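Local coordinates for aminoacyl carrier protein (Agrobacterium tumefaciens, PDB 4H2W) that carries L-alanine, glycine or L-serine as a thioester on its 4'-phosphopantetheine arm after charging by a partner ligase, at residues Q60-I65 against K81-I86. Residues are numbered along the deposited sequence; the frame is centred on the assembly and turned at random.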
loop_
_atom_site.group_PDB
_atom_site.type_symbol
_atom_site.label_atom_id
_atom_site.label_comp_id
_atom_site.label_asym_id
_atom_site.label_seq_id
_atom_site.Cartn_x
_atom_site.Cartn_y
_atom_site.Cartn_z
ATOM N N GLN C 60 28.403 -14.297 -6.504
ATOM C CA GLN C 60 29.387 -13.282 -6.868
ATOM C C GLN C 60 30.644 -13.963 -7.405
ATOM O O GLN C 60 31.159 -13.588 -8.458
ATOM C CB GLN C 60 29.735 -12.398 -5.665
ATOM C CG GLN C 60 28.621 -11.449 -5.248
ATOM C CD GLN C 60 28.240 -10.486 -6.354
ATOM O OE1 GLN C 60 29.029 -9.622 -6.737
ATOM N NE2 GLN C 60 27.026 -10.635 -6.880
ATOM N N LEU C 61 31.124 -14.964 -6.671
ATOM C CA LEU C 61 32.273 -15.764 -7.088
ATOM C C LEU C 61 32.077 -16.316 -8.488
ATOM O O LEU C 61 32.967 -16.231 -9.330
ATOM C CB LEU C 61 32.497 -16.925 -6.121
ATOM C CG LEU C 61 33.452 -18.009 -6.624
ATOM C CD1 LEU C 61 34.865 -17.455 -6.738
ATOM C CD2 LEU C 61 33.421 -19.230 -5.712
ATOM N N MET C 62 30.900 -16.885 -8.721
ATOM C CA MET C 62 30.527 -17.406 -10.027
ATOM C C MET C 62 30.597 -16.308 -11.087
ATOM O O MET C 62 31.002 -16.559 -12.224
ATOM C CB MET C 62 29.125 -18.018 -9.959
ATOM C CG MET C 62 28.543 -18.479 -11.284
ATOM S SD MET C 62 27.747 -17.155 -12.212
ATOM C CE MET C 62 27.074 -18.075 -13.573
ATOM N N LEU C 63 30.193 -15.096 -10.712
ATOM C CA LEU C 63 30.246 -13.956 -11.630
ATOM C C LEU C 63 31.693 -13.513 -11.857
ATOM O O LEU C 63 32.040 -13.001 -12.921
ATOM C CB LEU C 63 29.400 -12.787 -11.107
ATOM C CG LEU C 63 27.879 -12.976 -11.086
ATOM C CD1 LEU C 63 27.176 -11.765 -10.473
ATOM C CD2 LEU C 63 27.348 -13.266 -12.481
ATOM N N GLY C 64 32.531 -13.714 -10.848
ATOM C CA GLY C 64 33.948 -13.423 -10.965
ATOM C C GLY C 64 34.657 -14.394 -11.892
ATOM O O GLY C 64 35.486 -13.983 -12.708
ATOM N N ILE C 65 34.327 -15.680 -11.761
ATOM C CA ILE C 65 34.839 -16.730 -12.643
ATOM C C ILE C 65 34.348 -16.498 -14.074
ATOM O O ILE C 65 34.934 -16.990 -15.037
ATOM C CB ILE C 65 34.419 -18.148 -12.149
ATOM C CG1 ILE C 65 34.852 -18.374 -10.701
ATOM C CG2 ILE C 65 35.018 -19.240 -13.009
ATOM C CD1 ILE C 65 36.341 -18.604 -10.529
ATOM N N LYS C 81 27.212 -27.628 -6.400
ATOM C CA LYS C 81 28.217 -28.651 -6.683
ATOM C C LYS C 81 29.394 -28.126 -7.512
ATOM O O LYS C 81 30.550 -28.456 -7.236
ATOM C CB LYS C 81 27.572 -29.850 -7.379
ATOM N N SER C 82 29.097 -27.308 -8.521
ATOM C CA SER C 82 30.133 -26.722 -9.373
ATOM C C SER C 82 31.104 -25.806 -8.622
ATOM O O SER C 82 32.190 -25.507 -9.117
ATOM C CB SER C 82 29.503 -25.950 -10.531
ATOM O OG SER C 82 28.784 -26.813 -11.390
ATOM N N PHE C 83 30.721 -25.369 -7.427
ATOM C CA PHE C 83 31.516 -24.381 -6.700
ATOM C C PHE C 83 31.866 -24.855 -5.296
ATOM O O PHE C 83 32.191 -24.049 -4.418
ATOM C CB PHE C 83 30.779 -23.032 -6.659
ATOM C CG PHE C 83 30.563 -22.427 -8.022
ATOM C CD1 PHE C 83 29.479 -22.808 -8.801
ATOM C CD2 PHE C 83 31.461 -21.504 -8.534
ATOM C CE1 PHE C 83 29.294 -22.278 -10.059
ATOM C CE2 PHE C 83 31.278 -20.966 -9.791
ATOM C CZ PHE C 83 30.197 -21.355 -10.556
ATOM N N ALA C 84 31.799 -26.169 -5.096
ATOM C CA ALA C 84 32.059 -26.775 -3.795
ATOM C C ALA C 84 33.528 -26.647 -3.411
ATOM O O ALA C 84 33.869 -26.528 -2.235
ATOM C CB ALA C 84 31.645 -28.235 -3.808
ATOM N N SER C 85 34.393 -26.670 -4.418
ATOM C CA SER C 85 35.826 -26.600 -4.188
ATOM C C SER C 85 36.529 -25.992 -5.395
ATOM O O SER C 85 36.001 -26.005 -6.512
ATOM C CB SER C 85 36.388 -28.000 -3.915
ATOM O OG SER C 85 36.384 -28.785 -5.097
ATOM N N ILE C 86 37.729 -25.473 -5.158
ATOM C CA ILE C 86 38.575 -24.931 -6.215
ATOM C C ILE C 86 38.744 -25.942 -7.349
ATOM O O ILE C 86 38.636 -25.599 -8.532
ATOM C CB ILE C 86 39.948 -24.534 -5.641
ATOM C CG1 ILE C 86 39.770 -23.428 -4.600
ATOM C CG2 ILE C 86 40.904 -24.110 -6.748
ATOM C CD1 ILE C 86 41.002 -23.131 -3.807
#
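Residues 60-65 of helix 55-68 and residues 81-86, in the loop leading into helix 86-94, come nearest at Met62 and Phe83, whose CA atoms lie 7.8 Å apart, a gap filled by side chains in the small helical bundle of the carrier-protein fold. The example illustrates how one aromatic residue can pack a connecting loop against a bundle helix; no hydrogen bond joins the two segments. With CG of Phe83 anti to its carbonyl carbon (chi1 -63°), the ring extends to the helix between Leu61 and Met62. The Leu61 and Phe83 side chains run alongside in opposite senses, CD2 of Leu61 lying 4.1 Å from Phe83 CD2. Leu61 also touches Ile28 and Leu29 of helix 21-32, while Ile89 of helix 86-94 touches both Leu61 and Phe83. Phe73 also meets the Phe83 ring, their planes inclined at about 50°. The side chain of Phe83 lies about 10 Å from that of Ser55, the predicted attachment site of the prosthetic group. Met62 makes the tighter approach: its chain bends at chi2 (-84°), which leads the sulfur and methyl away, and the ring is met by the root of the side chain, with Met62 CB 3.6 Å and Met62 CG 3.4 Å from Phe83 CZ.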